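Local coordinates for putative pyridoxal phosphate-dependent transferase (Clostridium difficile, PDB 4DQ6), which belongs to the class I and II aminotransferase family and binds pyridoxal-5'-phosphate between the two subunits of a fold-type I dimer, at residues N197-S202 with E227-T232; D304-Y309 with E381-I386; E61-T66 with N274-V279. All coordinates share one frame; numbering follows the deposited sequence.

Interaction 1 of 3, residues N197-S202 with E227-T232; sequences NVKIIS and EKNTIT
Two neighbouring parallel strands of the large mixed sheet that forms the core of a fold-type I PLP enzyme meet here, joined as a beta-alpha-beta unit through the short helix 224-228. The strand axes run 4.7 Å apart at 17°, with I200, I201 and S202 in register with T230, I231 and T232. Backbone bonds zip the pair: I200 N donates to N229 O, I231 N to I200 O at 2.9 Å, and S202 N to I231 O at 2.8 Å, each approaching nearly along the C=O axis. I200, S202, T230 and T232 line one face of the sheet; there the S202 CB and T230 CG2 carbons lie 4.1 Å apart, while S202 OG bonds to E204 and T230 OG1 to F226 O. I201 and I231 line the other face and pack against helix 99-110, I201 on I103 and both on L106. The I201 side chain is about 10 Å from a bound PLP. Ahead of the strands, N229 extends the zipper with its side chain. CG lies anti to the backbone N (chi1 -159°), so that ND2 reaches V198 O at 2.9 Å; the N-H points well at the oxygen, which lies close to the amide plane but is approached from above its own carbonyl plane. K199 slides past N229 in the reverse direction, CD 3.5 Å from N229 OD1. Its chain, bent at chi2 (93°), crosses I231 at about a right angle. The ammonium is gripped twice, by a salt bridge to D257 and by the backbone carbonyl of K228: K199 NZ donates to K228 O at 3.1 Å, from above the carbonyl plane.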
# COMPACT_ATOMS: atom_id res chain seq x y z
N ASN A 197 13.02 29.16 9.52
CA ASN A 197 12.53 28.62 8.26
C ASN A 197 12.63 27.10 8.20
O ASN A 197 13.09 26.54 7.20
CB ASN A 197 13.27 29.23 7.07
CG ASN A 197 13.10 30.74 6.99
OD1 ASN A 197 14.05 31.50 7.22
ND2 ASN A 197 11.89 31.20 6.63
N VAL A 198 12.16 26.45 9.28
CA VAL A 198 12.21 24.99 9.41
C VAL A 198 10.76 24.60 9.30
O VAL A 198 9.90 25.10 10.07
CB VAL A 198 12.72 24.48 10.77
CG1 VAL A 198 12.66 22.96 10.90
CG2 VAL A 198 14.15 24.90 11.02
N LYS A 199 10.47 23.75 8.32
CA LYS A 199 9.15 23.21 8.15
C LYS A 199 8.91 22.09 9.17
O LYS A 199 9.79 21.33 9.44
CB LYS A 199 8.95 22.67 6.74
CG LYS A 199 7.50 22.34 6.43
CD LYS A 199 6.79 23.53 5.76
CE LYS A 199 5.52 23.10 5.02
NZ LYS A 199 4.91 24.20 4.17
N ILE A 200 7.72 22.06 9.72
CA ILE A 200 7.30 20.99 10.66
C ILE A 200 6.45 19.93 10.03
O ILE A 200 5.45 20.27 9.35
CB ILE A 200 6.54 21.54 11.90
CG1 ILE A 200 7.41 22.62 12.60
CG2 ILE A 200 6.14 20.38 12.86
CD1 ILE A 200 6.88 23.09 13.93
N ILE A 201 6.85 18.66 10.21
CA ILE A 201 5.99 17.54 9.85
C ILE A 201 5.50 16.97 11.19
O ILE A 201 6.27 16.56 12.01
CB ILE A 201 6.73 16.45 9.08
CG1 ILE A 201 7.15 16.91 7.68
CG2 ILE A 201 5.81 15.24 8.95
CD1 ILE A 201 8.04 15.90 6.98
N SER A 202 4.20 17.02 11.44
CA SER A 202 3.67 16.61 12.72
C SER A 202 2.97 15.28 12.59
O SER A 202 1.92 15.21 11.91
CB SER A 202 2.73 17.67 13.24
OG SER A 202 2.30 17.40 14.57
N GLU A 227 -0.36 26.92 10.32
CA GLU A 227 -1.01 26.15 9.26
C GLU A 227 -0.15 26.12 8.00
O GLU A 227 -0.03 25.09 7.35
CB GLU A 227 -2.40 26.74 8.97
CG GLU A 227 -3.13 26.14 7.77
CD GLU A 227 -4.45 26.85 7.51
OE1 GLU A 227 -5.38 26.60 8.30
OE2 GLU A 227 -4.53 27.66 6.52
N LYS A 228 0.46 27.26 7.68
CA LYS A 228 1.28 27.32 6.49
C LYS A 228 2.66 26.68 6.63
O LYS A 228 3.31 26.39 5.62
CB LYS A 228 1.35 28.77 6.00
CG LYS A 228 0.01 29.25 5.42
CD LYS A 228 -0.65 28.30 4.37
CE LYS A 228 -2.18 28.24 4.54
NZ LYS A 228 -2.94 27.50 3.45
N ASN A 229 3.09 26.40 7.85
CA ASN A 229 4.41 25.84 8.05
C ASN A 229 4.39 24.40 8.58
O ASN A 229 5.43 23.92 9.01
CB ASN A 229 5.18 26.69 9.03
CG ASN A 229 6.70 26.49 8.91
OD1 ASN A 229 7.24 26.32 7.83
ND2 ASN A 229 7.35 26.39 10.05
N THR A 230 3.23 23.78 8.61
CA THR A 230 3.04 22.44 9.24
C THR A 230 2.33 21.51 8.26
O THR A 230 1.30 21.85 7.70
CB THR A 230 2.23 22.57 10.53
OG1 THR A 230 2.84 23.58 11.36
CG2 THR A 230 2.14 21.22 11.29
N ILE A 231 2.89 20.31 8.06
CA ILE A 231 2.24 19.23 7.32
C ILE A 231 1.90 18.17 8.39
O ILE A 231 2.73 17.90 9.24
CB ILE A 231 3.23 18.66 6.30
CG1 ILE A 231 3.51 19.74 5.24
CG2 ILE A 231 2.72 17.39 5.64
CD1 ILE A 231 4.69 19.46 4.29
N THR A 232 0.69 17.65 8.35
CA THR A 232 0.17 16.77 9.42
C THR A 232 -0.23 15.41 8.94
O THR A 232 -0.92 15.27 7.92
CB THR A 232 -1.07 17.41 10.05
OG1 THR A 232 -0.77 18.78 10.43
CG2 THR A 232 -1.50 16.72 11.30

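Interaction 2 of 3, residues D304-Y309 with E381-I386; sequences DFAIKY and EALIRI
Y309 OH is the polar atom of this contact, held by one hydrogen bond to K387 NZ, just beyond 381-386 on the same helix. The bond ties the tip of the ring to the helix that L383 and I384 lie on, and the phenol oxygen also rests on carbon, with I384 CG1 3.6 Å from Y309 OH. The Y309 side chain leaves its helix toward the other one, CG anti to the backbone N (chi1 -168°), which lays the ring alongside L383. L383 CB sits 3.8 Å from both Y309 CD1 and CE1, an oblique approach, and the two side chains slide past each other in opposite directions. Two long helices of the C-terminal part of the chain, which in fold-type I PLP enzymes contributes to the small domain, run nearly parallel here, 289-313 beside 376-390; the axes of the short segments pass 11.0 Å apart at 22°. That spacing is wide for direct backbone contact, and L383 spans it. With CG beside the backbone N (chi1 -64°) and chi2 extended, its CD1 methyl reaches the wall formed by F305, A306 and Y309. F305 CE2 comes to 3.7 Å of L383 CD1, again obliquely, while A306 CA is 3.9 Å from L383 CD1. F305 is turned the same way as Y309, CG anti to the backbone N, and its ring also leans on R376 and L379 at the start of helix 376-390. A306 also touches L372. Within helix 376-390, R385 NH2 pairs with E381 OE2 at 3.2 Å one turn back, and R385 NH1 donates to K351 O.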
# COMPACT_ATOMS: atom_id res chain seq x y z
N ASP A 304 -4.79 3.23 35.24
CA ASP A 304 -4.87 3.44 36.69
C ASP A 304 -4.59 2.13 37.46
O ASP A 304 -3.84 2.12 38.42
CB ASP A 304 -6.22 4.05 37.03
CG ASP A 304 -6.35 5.49 36.64
OD1 ASP A 304 -5.31 6.16 36.39
OD2 ASP A 304 -7.50 5.94 36.58
N PHE A 305 -5.13 1.02 36.96
CA PHE A 305 -4.89 -0.30 37.56
C PHE A 305 -3.42 -0.67 37.51
O PHE A 305 -2.83 -1.10 38.52
CB PHE A 305 -5.76 -1.37 36.88
CG PHE A 305 -5.34 -2.76 37.21
CD1 PHE A 305 -5.78 -3.36 38.38
CD2 PHE A 305 -4.44 -3.46 36.40
CE1 PHE A 305 -5.39 -4.64 38.71
CE2 PHE A 305 -4.05 -4.74 36.72
CZ PHE A 305 -4.50 -5.32 37.89
N ALA A 306 -2.78 -0.44 36.36
CA ALA A 306 -1.38 -0.80 36.19
C ALA A 306 -0.47 0.01 37.06
O ALA A 306 0.47 -0.51 37.62
CB ALA A 306 -0.97 -0.69 34.73
N ILE A 307 -0.73 1.30 37.14
CA ILE A 307 0.11 2.17 37.96
C ILE A 307 -0.05 1.82 39.43
O ILE A 307 0.93 1.73 40.14
CB ILE A 307 -0.20 3.64 37.68
CG1 ILE A 307 0.28 4.00 36.30
CG2 ILE A 307 0.44 4.57 38.70
CD1 ILE A 307 -0.20 5.33 35.81
N LYS A 308 -1.28 1.57 39.88
CA LYS A 308 -1.50 1.13 41.27
C LYS A 308 -0.78 -0.21 41.54
O LYS A 308 -0.07 -0.35 42.55
CB LYS A 308 -3.00 1.03 41.53
CG LYS A 308 -3.40 0.54 42.92
CD LYS A 308 -4.91 0.53 43.11
CE LYS A 308 -5.33 -0.52 44.13
NZ LYS A 308 -4.83 -0.13 45.48
N TYR A 309 -0.89 -1.16 40.61
CA TYR A 309 -0.24 -2.44 40.75
C TYR A 309 1.27 -2.30 40.84
O TYR A 309 1.89 -2.85 41.73
CB TYR A 309 -0.59 -3.38 39.60
CG TYR A 309 -0.19 -4.78 39.85
CD1 TYR A 309 1.10 -5.24 39.61
CD2 TYR A 309 -1.14 -5.70 40.31
CE1 TYR A 309 1.45 -6.59 39.86
CE2 TYR A 309 -0.78 -7.01 40.57
CZ TYR A 309 0.49 -7.44 40.31
OH TYR A 309 0.86 -8.74 40.58
N GLU A 381 -2.09 -10.45 33.92
CA GLU A 381 -1.13 -11.49 33.68
C GLU A 381 0.22 -10.93 33.30
O GLU A 381 1.24 -11.44 33.73
CB GLU A 381 -1.69 -12.49 32.61
CG GLU A 381 -1.01 -13.81 32.54
CD GLU A 381 -1.39 -14.56 31.29
OE1 GLU A 381 -2.62 -14.68 31.06
OE2 GLU A 381 -0.49 -15.01 30.54
N ALA A 382 0.20 -9.89 32.49
CA ALA A 382 1.46 -9.27 32.09
C ALA A 382 2.20 -8.66 33.27
O ALA A 382 3.38 -8.88 33.43
CB ALA A 382 1.22 -8.21 31.05
N LEU A 383 1.48 -8.04 34.16
CA LEU A 383 2.12 -7.40 35.34
C LEU A 383 2.67 -8.46 36.30
O LEU A 383 3.74 -8.29 36.88
CB LEU A 383 1.18 -6.42 36.03
CG LEU A 383 0.77 -5.21 35.22
CD1 LEU A 383 -0.48 -4.58 35.79
CD2 LEU A 383 1.94 -4.22 35.14
N ILE A 384 1.96 -9.58 36.45
CA ILE A 384 2.43 -10.70 37.25
C ILE A 384 3.73 -11.30 36.70
O ILE A 384 4.69 -11.57 37.44
CB ILE A 384 1.37 -11.79 37.36
CG1 ILE A 384 0.14 -11.30 38.14
CG2 ILE A 384 2.01 -13.02 37.99
CD1 ILE A 384 -1.06 -12.23 37.99
N ARG A 385 3.81 -11.39 35.36
CA ARG A 385 5.04 -11.85 34.68
C ARG A 385 6.23 -10.90 34.87
O ARG A 385 7.36 -11.34 35.12
CB ARG A 385 4.77 -12.14 33.18
CG ARG A 385 3.87 -13.36 32.97
CD ARG A 385 3.75 -13.76 31.48
NE ARG A 385 2.86 -14.92 31.37
CZ ARG A 385 2.98 -15.89 30.47
NH1 ARG A 385 3.90 -15.85 29.51
NH2 ARG A 385 2.12 -16.91 30.54
N ILE A 386 5.95 -9.61 34.83
CA ILE A 386 7.00 -8.62 35.00
C ILE A 386 7.50 -8.73 36.43
O ILE A 386 8.69 -8.78 36.68
CB ILE A 386 6.48 -7.21 34.68
CG1 ILE A 386 6.20 -7.08 33.18
CG2 ILE A 386 7.50 -6.17 35.10
CD1 ILE A 386 5.29 -5.94 32.72

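Interaction 3 of 3, residues E61-T66 with N274-V279; sequences EIYGYT and NCFSLV. With PLP (pyridoxal-5'-phosphate), chain F.
Chi1 of -57° at T66 sets OG1 beside its own backbone N and CG2 anti to it, while chi1 of 57° at C275 puts SG in the crowded position between N and the carbonyl carbon; the two residues then face each other across the contact. T66 OG1 rests 3.4 Å from C275 CB, over the first turn of helix 275-287, and T66 CG2 lies 3.7 Å from L278 CD2 one turn on. SG is turned to the Y63 ring, 4.1 Å from CD1, an oblique sulfur-aromatic contact. Further along, Y63 CE1 meets F276 CZ at 4.0 Å, the two rings crossing obliquely with planes at 37°. N274 is the N-cap: its OD1 accepts from S277 N at 2.9 Å in a nearly straight bond and weakly from F276 N, while ND2 donates to L245 O and, across the contact, Y63 OH is bonded to L58 O. The loop between helices 48-58 and 70-84 thus lies against a helix start at the dimer interface, where F276 meets F276 of the second subunit and Y65 reaches the PLP that is also hydrogen-bonded by H206, N175, V99 and I100 of that subunit. O1P lies at the ring edge, 3.3 Å from Y65 OH, a weak bond at most, since another acceptor competes for the proton. Between the two segments the contact is mainly van der Waals, with one sulfur against an aromatic ring; the polar hold on the loop comes from neighbours such as R272 and, in the second subunit, D41, while Y65 probably contributes to phosphate binding across the interface.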
# COMPACT_ATOMS: atom_id res chain seq x y z
N GLU A 61 -18.90 -8.83 -3.38
CA GLU A 61 -18.28 -9.99 -4.02
C GLU A 61 -17.42 -9.64 -5.24
O GLU A 61 -16.96 -10.54 -5.94
CB GLU A 61 -19.29 -11.11 -4.34
CG GLU A 61 -19.82 -11.71 -3.03
CD GLU A 61 -20.72 -12.93 -3.17
OE1 GLU A 61 -21.47 -13.02 -4.13
OE2 GLU A 61 -20.69 -13.77 -2.25
N ILE A 62 -17.21 -8.34 -5.45
CA ILE A 62 -16.27 -7.86 -6.50
C ILE A 62 -15.29 -6.91 -5.87
O ILE A 62 -15.67 -5.98 -5.16
CB ILE A 62 -17.02 -7.21 -7.68
CG1 ILE A 62 -17.96 -8.23 -8.29
CG2 ILE A 62 -15.97 -6.58 -8.63
CD1 ILE A 62 -18.84 -7.69 -9.42
N TYR A 63 -14.02 -7.17 -6.11
CA TYR A 63 -12.92 -6.46 -5.41
C TYR A 63 -11.91 -5.82 -6.36
O TYR A 63 -10.74 -6.14 -6.27
CB TYR A 63 -12.23 -7.38 -4.40
CG TYR A 63 -13.23 -8.19 -3.63
CD1 TYR A 63 -14.02 -7.58 -2.67
CD2 TYR A 63 -13.29 -9.54 -3.80
CE1 TYR A 63 -14.99 -8.27 -1.96
CE2 TYR A 63 -14.25 -10.28 -3.10
CZ TYR A 63 -15.06 -9.65 -2.16
OH TYR A 63 -16.03 -10.45 -1.50
N GLY A 64 -12.40 -5.00 -7.27
CA GLY A 64 -11.54 -4.34 -8.26
C GLY A 64 -11.06 -2.99 -7.83
O GLY A 64 -11.07 -2.63 -6.67
N TYR A 65 -10.55 -2.23 -8.81
CA TYR A 65 -9.92 -0.93 -8.46
C TYR A 65 -10.95 -0.00 -7.83
O TYR A 65 -12.09 0.14 -8.30
CB TYR A 65 -9.42 -0.30 -9.74
CG TYR A 65 -8.20 -0.97 -10.32
CD1 TYR A 65 -7.00 -0.90 -9.71
CD2 TYR A 65 -8.30 -1.71 -11.51
CE1 TYR A 65 -5.85 -1.50 -10.26
CE2 TYR A 65 -7.18 -2.34 -12.05
CZ TYR A 65 -5.99 -2.25 -11.42
OH TYR A 65 -4.85 -2.86 -11.92
N THR A 66 -10.56 0.62 -6.74
CA THR A 66 -11.45 1.32 -5.84
C THR A 66 -11.37 2.80 -5.99
O THR A 66 -10.28 3.34 -5.94
CB THR A 66 -11.11 0.94 -4.40
OG1 THR A 66 -11.23 -0.49 -4.30
CG2 THR A 66 -11.97 1.66 -3.35
N ASN A 274 -7.24 0.36 -0.67
CA ASN A 274 -7.84 -0.96 -0.92
C ASN A 274 -9.31 -0.87 -0.54
O ASN A 274 -9.76 0.03 0.12
CB ASN A 274 -7.09 -2.11 -0.21
CG ASN A 274 -7.29 -2.10 1.30
OD1 ASN A 274 -8.42 -2.36 1.74
ND2 ASN A 274 -6.23 -1.85 2.09
N CYS A 275 -10.06 -1.79 -1.07
CA CYS A 275 -11.51 -1.62 -0.98
C CYS A 275 -12.01 -1.65 0.44
O CYS A 275 -13.09 -1.10 0.72
CB CYS A 275 -12.21 -2.65 -1.82
SG CYS A 275 -11.88 -4.35 -1.49
N PHE A 276 -11.29 -2.33 1.32
CA PHE A 276 -11.74 -2.47 2.71
C PHE A 276 -11.35 -1.26 3.56
O PHE A 276 -12.10 -0.80 4.40
CB PHE A 276 -11.31 -3.80 3.28
CG PHE A 276 -12.03 -4.97 2.67
CD1 PHE A 276 -13.42 -5.08 2.86
CD2 PHE A 276 -11.41 -5.99 1.94
CE1 PHE A 276 -14.14 -6.15 2.35
CE2 PHE A 276 -12.15 -7.06 1.38
CZ PHE A 276 -13.54 -7.14 1.63
N SER A 277 -10.13 -0.79 3.41
CA SER A 277 -9.73 0.43 4.02
C SER A 277 -10.68 1.60 3.74
O SER A 277 -11.00 2.42 4.61
CB SER A 277 -8.29 0.75 3.49
OG SER A 277 -7.91 2.04 3.56
N LEU A 278 -11.13 1.68 2.49
CA LEU A 278 -12.02 2.77 2.09
C LEU A 278 -13.26 2.82 2.96
O LEU A 278 -13.62 3.87 3.53
CB LEU A 278 -12.50 2.60 0.67
CG LEU A 278 -13.23 3.83 0.14
CD1 LEU A 278 -12.17 4.80 -0.42
CD2 LEU A 278 -14.21 3.45 -0.97
N VAL A 279 -13.91 1.68 3.08
CA VAL A 279 -15.19 1.66 3.81
C VAL A 279 -15.01 1.72 5.31
O VAL A 279 -15.81 2.33 6.01
CB VAL A 279 -16.11 0.47 3.41
CG1 VAL A 279 -16.46 0.46 1.91
CG2 VAL A 279 -15.57 -0.84 3.94
N1 PLP F . 1.10 -4.18 -15.55
C2 PLP F . 0.33 -4.37 -16.66
C2A PLP F . 0.79 -4.77 -18.02
C3 PLP F . -1.10 -4.20 -16.51
O3 PLP F . -1.86 -4.36 -17.56
C4 PLP F . -1.66 -3.82 -15.23
C4A PLP F . -3.15 -3.63 -15.07
C5 PLP F . -0.71 -3.68 -14.14
C6 PLP F . 0.67 -3.84 -14.36
C5A PLP F . -1.28 -3.31 -12.82
O4P PLP F . -0.26 -2.69 -12.12
P PLP F . -0.47 -2.47 -10.52
O1P PLP F . -1.96 -2.05 -10.46
O2P PLP F . -0.38 -3.86 -9.91
O3P PLP F . 0.68 -1.33 -10.27

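Interaction 1 belongs to the core of the large sheet, interaction 3 is buried at the dimer interface, and interaction 2 is a partly buried helix pair on the opposite side of the chain's centre from interaction 1. No element is shared, though helices 275-287 and 289-313 of interactions 3 and 2 follow each other in the chain. Interaction 1 is nested in the loop closed by interaction 3; their nearest atoms are about 16 Å apart. Chemistry follows place: backbone hydrogen bonds join the strands, whereas apolar contacts carry the other two. Only interaction 3 involves the second subunit and touches PLP directly.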